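Local coordinates for tail spike protein (Acinetobacter phage vB_AbaP_AS12, PDB 6EU4), which probably recognises and depolymerises the capsular polysaccharide of Acinetobacter baumannii as the trimeric receptor-binding tailspike of the phage, at the interface of chains A and B. Coordinates in Å, arbitrary orientation; residue numbers count along the deposited sequence, not the author numbering. Chains: chain A/B, Tail spike protein.

Contact 1: the interface of chains A and B. Residues chain A 39, 60; chain B 18, 60.
The ring of A:Tyr39 lies against the imidazole of B:His60, and the second histidine of this cluster, A:His60, comes at B:His60 from the opposite direction. Stacking accounts for the first pair. The two planes are nearly parallel, 9° apart, with centroids 4.4 Å from each other, and the side chains run past one another in opposite senses. Their overlap is offset: CE1 of A:Tyr39 sits over the middle of the imidazole, 3.8 Å from CD2 of B:His60, whereas that imidazole covers the rim of the phenol ring. Further out, the phenol oxygen OH of A:Tyr39 passes CB of B:His60 at 3.7 Å. CG of A:Tyr39 is anti to its backbone nitrogen (chi1 -179°), which carries the phenol from its strand towards chain B.

An edge-to-face meeting joins A:His60 and B:His60, whose ring planes are turned 63° apart. Here the far ends of the imidazoles approach, CE1 of A:His60 lying 3.3 Å from CE1 of B:His60. Within chain A, CD1 of A:Tyr39 rests over the centre of the A:His60 ring, 3.6 Å above its plane, so the tyrosine touches both histidines.

Looser van der Waals packing comes from B:Val18, whose CG2 methyl points to CB of A:Tyr39 at 4.3 Å.

A:Tyr39 belongs to strand 37-40 and both histidines to strand 59-63 of their chains, in the N-terminal part of the spike, where equivalent residues of neighbouring subunits gather.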
# COMPACT_ATOMS: atom_id res chain seq x y z
N TYR A 39 -40.56 37.51 9.95
CA TYR A 39 -39.96 36.32 10.54
C TYR A 39 -41.02 35.24 10.61
O TYR A 39 -42.03 35.41 11.30
CB TYR A 39 -39.39 36.61 11.93
CG TYR A 39 -38.73 35.40 12.55
CD1 TYR A 39 -37.43 35.05 12.20
CD2 TYR A 39 -39.40 34.61 13.47
CE1 TYR A 39 -36.82 33.93 12.76
CE2 TYR A 39 -38.80 33.51 14.04
CZ TYR A 39 -37.51 33.17 13.68
OH TYR A 39 -36.92 32.07 14.24
N HIS A 60 -36.34 34.30 8.18
CA HIS A 60 -36.69 35.64 7.72
C HIS A 60 -37.05 35.61 6.24
O HIS A 60 -36.48 34.85 5.45
CB HIS A 60 -35.53 36.61 7.94
CG HIS A 60 -35.16 36.81 9.37
ND1 HIS A 60 -34.30 35.98 10.04
CD2 HIS A 60 -35.54 37.75 10.27
CE1 HIS A 60 -34.16 36.39 11.29
NE2 HIS A 60 -34.90 37.47 11.45
N VAL B 18 -41.05 41.38 16.57
CA VAL B 18 -40.04 40.64 17.33
C VAL B 18 -39.50 41.54 18.43
O VAL B 18 -39.07 42.67 18.17
CB VAL B 18 -38.91 40.17 16.41
CG1 VAL B 18 -37.81 39.49 17.21
CG2 VAL B 18 -39.44 39.22 15.34
N HIS B 60 -33.08 33.80 18.28
CA HIS B 60 -34.53 33.89 18.39
C HIS B 60 -35.08 32.81 19.31
O HIS B 60 -34.57 31.68 19.36
CB HIS B 60 -35.20 33.75 17.02
CG HIS B 60 -34.85 34.84 16.06
ND1 HIS B 60 -33.70 34.82 15.30
CD2 HIS B 60 -35.50 35.98 15.72
CE1 HIS B 60 -33.66 35.90 14.54
NE2 HIS B 60 -34.73 36.62 14.78

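Contact 2: the interface of chains A and B. Residues chain A 549, 568-570; chain B 551, 553, 563-565.
This is a side-by-side subunit interface towards the C-terminal end of the modelled chain in a trimeric phage tailspike, where the loop A:His568 to A:Arg570 clasps B:Trp563 to B:Arg565 and ties the two chains together. N of A:Tyr569 donates to O of B:Arg565 at 3.0 Å. A:Arg570 grips a carbonyl side-on, with its NE 3.0 Å and its NH2 3.1 Å from O of B:Trp563. That oxygen stays in the guanidinium plane, while NE approaches from above the carbonyl plane. A bend at chi3 (-52°) turns the guanidinium back, so that NE and NH2 can both donate to this oxygen.

Around these bonds, aliphatic carbons of chain B lie over ring faces of chain A. CB of B:Arg565 sits over the centre of the A:Tyr569 ring, and CB of B:Cys564 lies over the A:His568 imidazole, with SG of B:Cys564 3.5 Å from CE1 of A:His568. The imidazole is steadied within its loop by N of A:Arg570, which donates to ND1 of A:His568 at 3.1 Å. Alongside, CD1 of B:Leu551 presses on one face of A:Phe549, 3.6 Å from CG of that ring, while SG of B:Cys564 lies at the ring's edge.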
# COMPACT_ATOMS: atom_id res chain seq x y z
N PHE A 549 32.24 -43.81 -6.93
CA PHE A 549 31.68 -42.72 -7.71
C PHE A 549 30.98 -43.30 -8.94
O PHE A 549 31.58 -44.11 -9.66
CB PHE A 549 32.77 -41.75 -8.14
CG PHE A 549 33.73 -41.37 -7.04
CD1 PHE A 549 33.34 -40.50 -6.03
CD2 PHE A 549 35.04 -41.83 -7.03
CE1 PHE A 549 34.22 -40.15 -5.02
CE2 PHE A 549 35.92 -41.47 -6.02
CZ PHE A 549 35.50 -40.62 -5.02
N HIS A 568 39.58 -44.45 -11.09
CA HIS A 568 40.43 -43.36 -10.60
C HIS A 568 41.68 -43.95 -9.98
O HIS A 568 41.79 -45.17 -9.78
CB HIS A 568 39.69 -42.49 -9.59
CG HIS A 568 39.27 -43.23 -8.37
ND1 HIS A 568 40.11 -43.44 -7.30
CD2 HIS A 568 38.10 -43.83 -8.06
CE1 HIS A 568 39.47 -44.12 -6.36
NE2 HIS A 568 38.25 -44.38 -6.81
N TYR A 569 42.64 -43.07 -9.64
CA TYR A 569 44.00 -43.54 -9.37
C TYR A 569 44.19 -44.11 -7.97
O TYR A 569 45.27 -44.62 -7.67
CB TYR A 569 45.03 -42.43 -9.65
CG TYR A 569 45.36 -41.42 -8.56
CD1 TYR A 569 44.45 -41.05 -7.57
CD2 TYR A 569 46.62 -40.82 -8.55
CE1 TYR A 569 44.78 -40.11 -6.61
CE2 TYR A 569 46.95 -39.88 -7.59
CZ TYR A 569 46.03 -39.53 -6.62
OH TYR A 569 46.38 -38.60 -5.68
N ARG A 570 43.16 -44.09 -7.13
CA ARG A 570 43.23 -44.65 -5.79
C ARG A 570 42.39 -45.92 -5.68
O ARG A 570 41.93 -46.29 -4.60
CB ARG A 570 42.81 -43.57 -4.79
CG ARG A 570 43.06 -43.85 -3.36
CD ARG A 570 42.83 -42.59 -2.51
NE ARG A 570 43.55 -41.40 -2.96
CZ ARG A 570 44.80 -41.09 -2.62
NH1 ARG A 570 45.53 -41.90 -1.88
NH2 ARG A 570 45.34 -39.97 -3.07
N LEU B 551 37.95 -36.03 -7.36
CA LEU B 551 36.79 -36.23 -6.50
C LEU B 551 37.21 -36.61 -5.09
O LEU B 551 38.17 -37.37 -4.89
CB LEU B 551 35.88 -37.33 -7.05
CG LEU B 551 35.18 -37.06 -8.37
CD1 LEU B 551 34.45 -38.32 -8.82
CD2 LEU B 551 34.20 -35.89 -8.25
N THR B 553 35.14 -37.26 -0.92
CA THR B 553 33.94 -37.29 -0.11
C THR B 553 34.30 -37.12 1.35
O THR B 553 35.40 -37.48 1.79
CB THR B 553 33.16 -38.59 -0.28
OG1 THR B 553 33.98 -39.71 0.06
CG2 THR B 553 32.66 -38.74 -1.73
N TRP B 563 41.74 -37.34 -1.83
CA TRP B 563 41.39 -36.95 -3.20
C TRP B 563 41.68 -38.07 -4.21
O TRP B 563 42.69 -38.76 -4.12
CB TRP B 563 42.20 -35.72 -3.62
CG TRP B 563 41.74 -34.38 -3.14
CD1 TRP B 563 42.36 -33.59 -2.21
CD2 TRP B 563 40.61 -33.65 -3.59
NE1 TRP B 563 41.67 -32.42 -2.05
CE2 TRP B 563 40.59 -32.43 -2.89
CE3 TRP B 563 39.60 -33.91 -4.53
CZ2 TRP B 563 39.60 -31.47 -3.09
CZ3 TRP B 563 38.62 -32.96 -4.72
CH2 TRP B 563 38.64 -31.75 -4.01
N CYS B 564 40.81 -38.19 -5.22
CA CYS B 564 40.89 -39.24 -6.23
C CYS B 564 40.96 -38.59 -7.61
O CYS B 564 40.01 -37.93 -8.03
CB CYS B 564 39.67 -40.16 -6.16
SG CYS B 564 39.53 -41.07 -4.58
N ARG B 565 42.08 -38.79 -8.31
CA ARG B 565 42.25 -38.28 -9.67
C ARG B 565 41.59 -39.22 -10.67
O ARG B 565 41.91 -40.42 -10.70
CB ARG B 565 43.75 -38.13 -9.97
CG ARG B 565 44.09 -37.57 -11.34
CD ARG B 565 45.58 -37.33 -11.47
NE ARG B 565 46.02 -37.26 -12.86
CZ ARG B 565 47.19 -36.76 -13.26
NH1 ARG B 565 48.05 -36.25 -12.37
NH2 ARG B 565 47.52 -36.75 -14.55

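Contact 3: the interface of chains A and B. Residues chain A 328, 330, 351, 353; chain B 269, 292-293, 321.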
# COMPACT_ATOMS: atom_id res chain seq x y z
N MSE A 328 -10.45 -6.85 4.88
CA MSE A 328 -10.98 -7.99 5.62
C MSE A 328 -12.27 -8.53 5.04
O MSE A 328 -12.98 -7.85 4.29
CB MSE A 328 -11.23 -7.62 7.09
CG MSE A 328 -10.01 -7.13 7.80
SE MSE A 328 -10.33 -6.99 9.72
CE MSE A 328 -10.68 -8.87 10.16
N GLU A 330 -15.48 -11.26 6.88
CA GLU A 330 -15.94 -12.18 7.92
C GLU A 330 -17.25 -12.81 7.47
O GLU A 330 -18.22 -12.09 7.21
CB GLU A 330 -16.15 -11.45 9.26
CG GLU A 330 -14.88 -10.78 9.82
CD GLU A 330 -15.04 -10.19 11.21
OE1 GLU A 330 -15.83 -10.73 12.02
OE2 GLU A 330 -14.35 -9.19 11.50
N ASN A 351 -7.05 -10.08 5.89
CA ASN A 351 -7.39 -10.88 7.05
C ASN A 351 -8.83 -11.36 6.80
O ASN A 351 -9.79 -10.60 6.99
CB ASN A 351 -7.22 -10.08 8.34
CG ASN A 351 -7.46 -10.90 9.60
OD1 ASN A 351 -8.14 -11.93 9.58
ND2 ASN A 351 -6.92 -10.42 10.72
N GLN A 353 -11.84 -14.25 7.36
CA GLN A 353 -12.27 -15.15 8.42
C GLN A 353 -13.57 -15.82 8.05
O GLN A 353 -14.44 -15.21 7.42
CB GLN A 353 -12.43 -14.38 9.73
CG GLN A 353 -11.16 -13.61 10.08
CD GLN A 353 -11.26 -12.85 11.39
OE1 GLN A 353 -12.25 -12.98 12.12
NE2 GLN A 353 -10.22 -12.07 11.71
N THR B 269 -11.36 -3.95 14.41
CA THR B 269 -11.22 -4.16 12.98
C THR B 269 -11.19 -2.81 12.26
O THR B 269 -11.71 -1.80 12.75
CB THR B 269 -12.35 -4.98 12.33
OG1 THR B 269 -13.54 -4.18 12.27
CG2 THR B 269 -12.60 -6.31 13.03
N GLN B 292 -7.06 -5.71 14.00
CA GLN B 292 -7.14 -6.40 12.72
C GLN B 292 -7.47 -5.42 11.59
O GLN B 292 -8.27 -4.50 11.76
CB GLN B 292 -8.20 -7.49 12.78
CG GLN B 292 -8.01 -8.49 13.91
CD GLN B 292 -9.20 -9.42 14.05
OE1 GLN B 292 -9.14 -10.56 13.63
NE2 GLN B 292 -10.28 -8.92 14.61
N GLY B 293 -6.88 -5.65 10.42
CA GLY B 293 -7.18 -4.84 9.26
C GLY B 293 -6.84 -3.37 9.41
O GLY B 293 -7.61 -2.51 8.97
N ASN B 321 -2.88 -7.24 12.76
CA ASN B 321 -2.26 -7.20 11.43
C ASN B 321 -2.36 -5.77 10.92
O ASN B 321 -3.44 -5.18 10.87
CB ASN B 321 -2.81 -8.26 10.45
CG ASN B 321 -4.20 -7.97 9.91
OD1 ASN B 321 -5.20 -8.01 10.64
ND2 ASN B 321 -4.28 -7.76 8.59
O HOH W 1 -7.09 -11.90 13.26
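B:Gln292 reaches across the interface and meets a succession of chain A groups along its length. Its CB packs on the selenium of selenomethionine A:Met328, 3.8 Å from SE, which also touches B:Thr269, and the two long side chains cross at about a right angle. CG passes ND2 of A:Asn351 at 3.9 Å. From there the chain is extended (chi2 172°), which carries the amide to A:Gln353; its carbon CD lies 3.7 Å from NE2 of A:Gln353, and OE1 of B:Gln292 accepts from that NE2 at 2.7 Å. The donor stands above the plane of the acceptor carbonyl, although the oxygen lies in the donor's own amide plane. Water 1 also touches OE1 and connects it to ND2 of A:Asn351.

A second hydrogen bond between side-chain amides flanks the first. ND2 of A:Asn351 points almost straight at OD1 of B:Asn321, 3.0 Å away with 177° at the hydrogen, and N of B:Gly293 reaches that oxygen from the opposite face. The other end of the A:Asn351 amide, OD1, accepts from NE2 of A:Gln353 at 3.0 Å, fixing how both amides are turned.

Chain A contributes strands 328-330 and 351-355, chain B strands 267-274, 291-292 and 321-325, all from the parallel beta-helix typical of phage tailspikes.

Contact 4: the interface of chains A and B. Residues chain A 477-479; chain B 495-496, 526-528.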
# COMPACT_ATOMS: atom_id res chain seq x y z
N THR A 477 23.20 -23.86 -1.31
CA THR A 477 21.92 -24.51 -1.07
C THR A 477 22.12 -25.79 -0.27
O THR A 477 23.24 -26.26 -0.07
CB THR A 477 21.20 -24.88 -2.37
OG1 THR A 477 21.92 -25.92 -3.04
CG2 THR A 477 21.06 -23.69 -3.30
N SER A 478 21.00 -26.37 0.17
CA SER A 478 21.01 -27.64 0.87
C SER A 478 20.52 -28.76 -0.04
O SER A 478 19.85 -28.52 -1.05
CB SER A 478 20.15 -27.56 2.13
OG SER A 478 20.73 -26.66 3.06
N ALA A 479 20.86 -30.00 0.32
CA ALA A 479 20.32 -31.16 -0.37
C ALA A 479 18.87 -31.40 0.06
O ALA A 479 18.45 -31.01 1.15
CB ALA A 479 21.16 -32.40 -0.06
N GLY B 495 26.98 -24.92 1.73
CA GLY B 495 26.36 -26.19 1.42
C GLY B 495 26.81 -26.66 0.05
O GLY B 495 28.01 -26.87 -0.18
N ASN B 496 25.86 -26.85 -0.85
CA ASN B 496 26.17 -27.04 -2.26
C ASN B 496 26.53 -25.68 -2.85
O ASN B 496 25.71 -24.77 -2.81
CB ASN B 496 24.97 -27.64 -2.98
CG ASN B 496 24.54 -28.96 -2.37
OD1 ASN B 496 25.23 -29.97 -2.51
ND2 ASN B 496 23.41 -28.95 -1.67
N SER B 526 26.82 -30.91 -0.48
CA SER B 526 26.60 -31.02 0.95
C SER B 526 25.18 -31.49 1.24
O SER B 526 24.25 -31.20 0.48
CB SER B 526 26.81 -29.68 1.66
OG SER B 526 26.49 -29.80 3.03
N SER B 527 25.02 -32.19 2.36
CA SER B 527 23.69 -32.40 2.91
C SER B 527 23.06 -31.07 3.30
O SER B 527 21.89 -30.81 3.01
CB SER B 527 23.76 -33.35 4.11
OG SER B 527 24.79 -33.00 5.01
N ALA B 528 23.85 -30.21 3.95
CA ALA B 528 23.47 -28.86 4.35
C ALA B 528 24.63 -28.30 5.14
O ALA B 528 25.26 -29.03 5.92
CB ALA B 528 22.21 -28.82 5.23
O HOH W 2 19.25 -31.76 3.92
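A:Thr477 and B:Asn496 pair through their backbones as an antiparallel beta bridge between the chains. N of B:Asn496 donates to O of A:Thr477 at 2.8 Å, and N of A:Thr477 returns a bond to O of B:Asn496 at 3.1 Å. A further backbone bond lies beyond the strand end, where N of A:Ala479 meets O of B:Ser527 at 3.0 Å, coming from well above the carbonyl plane.

Among side-chain polar contacts, the amide of B:Asn496 is central. With CG anti to the carbonyl carbon (chi1 -58°), its ND2 comes near O of A:Thr477, though the resulting bond is weak. OD1 of the same amide accepts from N of B:Ser526 at 2.7 Å, so a neighbouring segment of chain B orients the asparagine.

Water 2 bridges the carbonyl oxygens of A:Ala479 and B:Ser527.

Van der Waals packing closes the patch. The hydroxyl oxygen OG1 of A:Thr477 packs beside CB of B:Asn496 at 3.5 Å. The methyl CB of A:Ala479 rests 3.9 Å from CA of B:Ser527, and CB of A:Ser478 lies at 3.9 Å from CB of B:Ala528.

The bridge links strand 474-477 of one subunit to strand 496-501 of the next and probably fastens adjacent chains of the trimer.

The contacts are spread along the spike in the order 1, 3, 4, 2, with about 111 Å between the C-alpha centres of contacts 1 and 2. Contact 3 lies about 54 Å from contact 1 and 40 Å from contact 4, whereas contacts 4 and 2 are about 21 Å apart. No residue or strand is shared between them. Their chemistry differs: rings at the N-terminal end, side-chain amides in the body, then backbone pairing and a loop clasp towards the C-terminal end of the modelled chain. Repeated in the assembly of three chains, such separate attachments should hold the subunits together over much of the spike's length.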